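Abbfa_003403 (Acinetobacter baumannii, PDB 4ZXH) probably assembles a peptide as a four-domain nonribosomal peptide synthetase, activating an amino acid and passing intermediates between its domains on a phosphopantetheine arm. Local coordinates at residues D999-L1004 with L1009-L1014; C983-Q988 with V1015-K1020. One frame throughout, in Å; residues are numbered along the deposited sequence.

Contact 1 of 2, residues D999-L1004 with L1009-L1014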
loop_
_atom_site.group_PDB
_atom_site.type_symbol
_atom_site.label_atom_id
_atom_site.label_comp_id
_atom_site.label_asym_id
_atom_site.label_seq_id
_atom_site.Cartn_x
_atom_site.Cartn_y
_atom_site.Cartn_z
ATOM N N ASP A 999 5.580 -16.145 11.207
ATOM C CA ASP A 999 5.580 -15.094 12.213
ATOM C C ASP A 999 6.352 -13.912 11.695
ATOM O O ASP A 999 7.459 -14.062 11.182
ATOM C CB ASP A 999 6.180 -15.583 13.538
ATOM C CG ASP A 999 5.286 -16.595 14.240
ATOM O OD1 ASP A 999 4.085 -16.668 13.889
ATOM O OD2 ASP A 999 5.777 -17.313 15.135
ATOM N N ASP A 1000 5.758 -12.735 11.838
ATOM C CA ASP A 1000 6.350 -11.506 11.341
ATOM C C ASP A 1000 7.313 -10.906 12.377
ATOM O O ASP A 1000 7.007 -10.791 13.573
ATOM C CB ASP A 1000 5.249 -10.521 10.957
ATOM C CG ASP A 1000 5.786 -9.236 10.361
ATOM O OD1 ASP A 1000 6.440 -8.451 11.093
ATOM O OD2 ASP A 1000 5.536 -9.011 9.156
ATOM N N PHE A 1001 8.483 -10.522 11.895
ATOM C CA PHE A 1001 9.547 -10.051 12.754
ATOM C C PHE A 1001 9.096 -8.888 13.619
ATOM O O PHE A 1001 9.380 -8.853 14.807
ATOM C CB PHE A 1001 10.742 -9.661 11.896
ATOM C CG PHE A 1001 11.875 -9.078 12.655
ATOM C CD1 PHE A 1001 12.771 -9.900 13.335
ATOM C CD2 PHE A 1001 12.076 -7.702 12.659
ATOM C CE1 PHE A 1001 13.845 -9.359 14.043
ATOM C CE2 PHE A 1001 13.151 -7.145 13.355
ATOM C CZ PHE A 1001 14.032 -7.974 14.045
ATOM N N PHE A 1002 8.365 -7.949 13.029
ATOM C CA PHE A 1002 8.009 -6.734 13.743
ATOM C C PHE A 1002 6.761 -6.943 14.610
ATOM O O PHE A 1002 6.635 -6.344 15.675
ATOM C CB PHE A 1002 7.818 -5.574 12.752
ATOM C CG PHE A 1002 9.076 -5.201 12.017
ATOM C CD1 PHE A 1002 9.986 -4.298 12.575
ATOM C CD2 PHE A 1002 9.369 -5.762 10.781
ATOM C CE1 PHE A 1002 11.171 -3.963 11.910
ATOM C CE2 PHE A 1002 10.550 -5.432 10.104
ATOM C CZ PHE A 1002 11.455 -4.536 10.672
ATOM N N GLU A 1003 5.853 -7.807 14.168
ATOM C CA GLU A 1003 4.721 -8.190 15.008
ATOM C C GLU A 1003 5.164 -8.953 16.245
ATOM O O GLU A 1003 4.563 -8.820 17.302
ATOM C CB GLU A 1003 3.723 -9.026 14.220
ATOM C CG GLU A 1003 2.956 -8.229 13.180
ATOM C CD GLU A 1003 2.082 -9.095 12.291
ATOM O OE1 GLU A 1003 2.052 -10.333 12.492
ATOM O OE2 GLU A 1003 1.437 -8.534 11.376
ATOM N N LEU A 1004 6.215 -9.756 16.113
ATOM C CA LEU A 1004 6.751 -10.486 17.250
ATOM C C LEU A 1004 7.450 -9.606 18.290
ATOM O O LEU A 1004 7.891 -10.101 19.325
ATOM C CB LEU A 1004 7.723 -11.551 16.774
ATOM C CG LEU A 1004 7.147 -12.788 16.093
ATOM C CD1 LEU A 1004 8.288 -13.653 15.655
ATOM C CD2 LEU A 1004 6.199 -13.566 17.007
ATOM N N LEU A 1009 16.015 -0.651 15.274
ATOM C CA LEU A 1009 17.399 -0.979 15.655
ATOM C C LEU A 1009 17.658 -2.496 15.579
ATOM O O LEU A 1009 18.676 -2.921 15.020
ATOM C CB LEU A 1009 17.728 -0.466 17.056
ATOM C CG LEU A 1009 19.143 -0.747 17.574
ATOM C CD1 LEU A 1009 20.175 -0.435 16.493
ATOM C CD2 LEU A 1009 19.464 0.027 18.850
ATOM N N LEU A 1010 16.747 -3.310 16.114
ATOM C CA LEU A 1010 16.895 -4.773 16.027
ATOM C C LEU A 1010 17.075 -5.268 14.597
ATOM O O LEU A 1010 17.900 -6.136 14.343
ATOM C CB LEU A 1010 15.692 -5.502 16.629
ATOM C CG LEU A 1010 15.649 -5.678 18.141
ATOM C CD1 LEU A 1010 14.708 -6.812 18.481
ATOM C CD2 LEU A 1010 17.017 -5.954 18.670
ATOM N N ALA A 1011 16.293 -4.716 13.671
ATOM C CA ALA A 1011 16.407 -5.066 12.261
ATOM C C ALA A 1011 17.813 -4.812 11.718
ATOM O O ALA A 1011 18.302 -5.580 10.892
ATOM C CB ALA A 1011 15.402 -4.304 11.450
ATOM N N VAL A 1012 18.464 -3.742 12.173
ATOM C CA VAL A 1012 19.833 -3.479 11.748
ATOM C C VAL A 1012 20.764 -4.555 12.293
ATOM O O VAL A 1012 21.626 -5.051 11.581
ATOM C CB VAL A 1012 20.327 -2.098 12.195
ATOM C CG1 VAL A 1012 21.824 -2.037 12.085
ATOM C CG2 VAL A 1012 19.678 -0.990 11.357
ATOM N N LYS A 1013 20.561 -4.938 13.551
ATOM C CA LYS A 1013 21.371 -5.979 14.160
ATOM C C LYS A 1013 21.150 -7.299 13.450
ATOM O O LYS A 1013 22.101 -8.003 13.125
ATOM C CB LYS A 1013 21.055 -6.119 15.652
ATOM C CG LYS A 1013 21.449 -4.887 16.488
ATOM C CD LYS A 1013 21.193 -5.128 17.979
ATOM C CE LYS A 1013 21.168 -3.829 18.799
ATOM N NZ LYS A 1013 22.492 -3.180 18.944
ATOM N N LEU A 1014 19.886 -7.632 13.209
ATOM C CA LEU A 1014 19.535 -8.869 12.532
ATOM C C LEU A 1014 20.232 -9.007 11.177
ATOM O O LEU A 1014 20.888 -10.008 10.894
ATOM C CB LEU A 1014 18.026 -8.951 12.353
ATOM C CG LEU A 1014 17.533 -10.114 11.484
ATOM C CD1 LEU A 1014 18.060 -11.391 12.030
ATOM C CD2 LEU A 1014 16.036 -10.194 11.477
#

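Contact 2 of 2, residues C983-Q988 with V1015-K1020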
loop_
_atom_site.group_PDB
_atom_site.type_symbol
_atom_site.label_atom_id
_atom_site.label_comp_id
_atom_site.label_asym_id
_atom_site.label_seq_id
_atom_site.Cartn_x
_atom_site.Cartn_y
_atom_site.Cartn_z
ATOM N N CYS A 983 15.006 -19.066 11.702
ATOM C CA CYS A 983 14.175 -19.219 12.888
ATOM C C CYS A 983 15.008 -19.050 14.133
ATOM O O CYS A 983 14.679 -18.231 14.989
ATOM C CB CYS A 983 13.470 -20.572 12.923
ATOM S SG CYS A 983 11.993 -20.636 11.930
ATOM N N THR A 984 16.090 -19.813 14.233
ATOM C CA THR A 984 17.017 -19.637 15.344
ATOM C C THR A 984 17.470 -18.177 15.497
ATOM O O THR A 984 17.588 -17.670 16.604
ATOM C CB THR A 984 18.224 -20.529 15.174
ATOM O OG1 THR A 984 17.784 -21.879 15.275
ATOM C CG2 THR A 984 19.190 -20.294 16.274
ATOM N N THR A 985 17.679 -17.481 14.388
ATOM C CA THR A 985 18.128 -16.102 14.496
ATOM C C THR A 985 16.995 -15.195 14.985
ATOM O O THR A 985 17.194 -14.392 15.903
ATOM C CB THR A 985 18.695 -15.584 13.183
ATOM O OG1 THR A 985 19.841 -16.368 12.832
ATOM C CG2 THR A 985 19.179 -14.221 13.378
ATOM N N PHE A 986 15.805 -15.340 14.416
ATOM C CA PHE A 986 14.644 -14.624 14.952
ATOM C C PHE A 986 14.447 -14.873 16.442
ATOM O O PHE A 986 14.232 -13.909 17.191
ATOM C CB PHE A 986 13.366 -15.010 14.235
ATOM C CG PHE A 986 13.131 -14.261 12.962
ATOM C CD1 PHE A 986 14.198 -13.955 12.113
ATOM C CD2 PHE A 986 11.833 -13.901 12.590
ATOM C CE1 PHE A 986 13.979 -13.281 10.907
ATOM C CE2 PHE A 986 11.603 -13.232 11.397
ATOM C CZ PHE A 986 12.673 -12.926 10.543
ATOM N N GLU A 987 14.517 -16.140 16.868
ATOM C CA GLU A 987 14.243 -16.524 18.266
ATOM C C GLU A 987 15.204 -15.818 19.200
ATOM O O GLU A 987 14.826 -15.209 20.224
ATOM C CB GLU A 987 14.385 -18.035 18.476
ATOM C CG GLU A 987 13.166 -18.846 18.019
ATOM C CD GLU A 987 13.396 -20.365 18.080
ATOM O OE1 GLU A 987 14.468 -20.839 18.551
ATOM O OE2 GLU A 987 12.477 -21.093 17.647
ATOM N N GLN A 988 16.469 -15.878 18.791
ATOM C CA GLN A 988 17.583 -15.517 19.653
ATOM C C GLN A 988 17.611 -13.963 19.837
ATOM O O GLN A 988 17.754 -13.433 20.948
ATOM C CB GLN A 988 18.913 -15.942 19.088
ATOM C CG GLN A 988 19.302 -17.211 19.471
ATOM C CD GLN A 988 20.625 -17.237 20.161
ATOM O OE1 GLN A 988 21.508 -16.340 20.082
ATOM N NE2 GLN A 988 20.864 -18.363 20.691
ATOM N N VAL A 1015 20.086 -7.992 10.340
ATOM C CA VAL A 1015 20.629 -8.038 9.000
ATOM C C VAL A 1015 22.139 -8.171 9.010
ATOM O O VAL A 1015 22.715 -8.892 8.193
ATOM C CB VAL A 1015 20.227 -6.801 8.210
ATOM C CG1 VAL A 1015 21.143 -6.615 7.012
ATOM C CG2 VAL A 1015 18.762 -6.930 7.760
ATOM N N ASN A 1016 22.790 -7.506 9.950
ATOM C CA ASN A 1016 24.245 -7.566 9.992
ATOM C C ASN A 1016 24.729 -8.950 10.415
ATOM O O ASN A 1016 25.787 -9.409 9.982
ATOM C CB ASN A 1016 24.796 -6.470 10.902
ATOM C CG ASN A 1016 24.936 -5.134 10.176
ATOM O OD1 ASN A 1016 25.916 -4.912 9.461
ATOM N ND2 ASN A 1016 23.944 -4.256 10.330
ATOM N N HIS A 1017 23.931 -9.629 11.228
ATOM C CA HIS A 1017 24.203 -11.015 11.577
ATOM C C HIS A 1017 23.974 -11.939 10.376
ATOM O O HIS A 1017 24.819 -12.773 10.063
ATOM C CB HIS A 1017 23.335 -11.457 12.747
ATOM C CG HIS A 1017 23.558 -12.879 13.141
ATOM N ND1 HIS A 1017 22.654 -13.882 12.858
ATOM C CD2 HIS A 1017 24.598 -13.473 13.771
ATOM C CE1 HIS A 1017 23.121 -15.033 13.310
ATOM N NE2 HIS A 1017 24.300 -14.811 13.864
ATOM N N LEU A 1018 22.834 -11.785 9.702
ATOM C CA LEU A 1018 22.521 -12.613 8.533
ATOM C C LEU A 1018 23.563 -12.488 7.413
ATOM O O LEU A 1018 23.831 -13.469 6.718
ATOM C CB LEU A 1018 21.136 -12.265 7.992
ATOM C CG LEU A 1018 20.021 -12.762 8.899
ATOM C CD1 LEU A 1018 18.650 -12.392 8.348
ATOM C CD2 LEU A 1018 20.156 -14.278 9.113
ATOM N N LYS A 1019 24.129 -11.291 7.230
ATOM C CA LYS A 1019 25.230 -11.096 6.292
ATOM C C LYS A 1019 26.385 -12.030 6.631
ATOM O O LYS A 1019 26.897 -12.716 5.749
ATOM C CB LYS A 1019 25.746 -9.648 6.301
ATOM C CG LYS A 1019 24.934 -8.619 5.530
ATOM C CD LYS A 1019 25.656 -7.260 5.568
ATOM C CE LYS A 1019 24.783 -6.118 5.044
ATOM N NZ LYS A 1019 25.403 -4.769 5.200
ATOM N N LYS A 1020 26.813 -12.041 7.896
ATOM C CA LYS A 1020 27.884 -12.948 8.318
ATOM C C LYS A 1020 27.507 -14.431 8.135
ATOM O O LYS A 1020 28.311 -15.233 7.654
ATOM C CB LYS A 1020 28.268 -12.704 9.779
ATOM C CG LYS A 1020 29.389 -11.706 9.975
ATOM C CD LYS A 1020 29.875 -11.694 11.423
#

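Contact 1 of 2, residues D999-L1004 with L1009-L1014
Phe1001 and Ala1011 mark where the loop 999-1004 comes closest to the helical segment 1009-1014, their CA atoms 8.5 Å apart. The loop makes one helix-like turn through 1001-1003, closed by a bond from Leu1004 N to Asp1000 O. Asp1000 holds the start of this turn: its OD1 accepts from Phe1002 N at 2.8 Å, forming an Asx turn, and also from Glu1003 N, while OD2 bonds to Ser1035 OG. A short acidic side chain suits the place because it reaches both amides at once.

No hydrogen bond spans the two segments, and the join is hydrophobic. Phe1001 has CG anti to the backbone N (chi1 176°), which brings the ring's edge to the helix. That edge meets Leu1010 CB, 3.9 Å from CZ, and the backbone N of Ala1011, where a small residue lets a phenyl ring approach the helix closely. Leu1014 comes from the opposite direction, its CD2 lying 3.5 Å from Phe1001 CE1. Phe1002 adds its CZ, 4.0 Å from Ala1011 CB, and offers one ring face to its neighbour, with Phe1001 CD2 3.6 Å above the plane, over the ring centre. Leu1031 of helix 1028-1033 covers Ala1011 and Leu1014 as well. Such paired aromatics ahead of a helix that starts at the phosphopantetheine serine belong to the FFxLGGHSLL signature of peptidyl carrier domains.

Contact 2 of 2, residues C983-Q988 with V1015-K1020
Thr985 OG1 has its hydrogen-bond partner in its own helix, the carbonyl O of Glu981 one turn earlier, even though the atom faces His1017 and Leu1018 across the contact. The bond back to Glu981 O satisfies the buried hydroxyl and leaves the methyl to pack. The two segments themselves share no hydrogen bond; they meet through van der Waals contact around this one residue, and Thr985 CA lies 8.2 Å from Leu1018 CA.

Both branches of Thr985 are used. The methyl CG2, anti to the backbone N, lies 3.5 Å from His1017 ND1, and Thr985 OG1 is 3.6 Å from His1017 CE1, so the imidazole borders the methyl and the hydroxyl together. His1017 arrives from the opposite direction, its CG anti to the backbone N (chi1 179°), which carries the ring toward helix 977-990. Its polar ring suits the less buried margin of the contact. Deeper in, Leu1018 brings CD2 to 4.3 Å from Thr985 OG1; leucine suits this buried place because its branched apolar end can touch Thr985, Leu1026 and Leu1040 together.

On another side of helix 977-990, Glu987 forms a salt bridge with Arg1085, in the thioesterase region. Threonine against histidine and leucine thus joins the first helix of the four-helix bundle of a peptidyl carrier domain, 977-990, to the helix that starts at the phosphopantetheine serine, 1008-1022.

Contacts 1 and 2 lie 10 Å apart between centres and share helix 1008-1022, its earlier turns serving contact 1 and its later turns contact 2. Leu1014 packs on both Thr985 and Phe986, and Phe1001 also packs on Phe986, so the two contacts form one core. Phe1001 CB lies 3.7 Å from Phe986 CE2, the two rings meeting edge-to-face. The loop of contact 1 thus packs against the same helix, 977-990, that contact 2 joins to 1008-1022. The cofactor lies toward contact 1, where the side chain of Phe1002 is about 5 Å from the bound 4'-phosphopantetheine. Val1012 touches Trp27 and Tyr28, within the condensation-domain range, consistent with a carrier docked there.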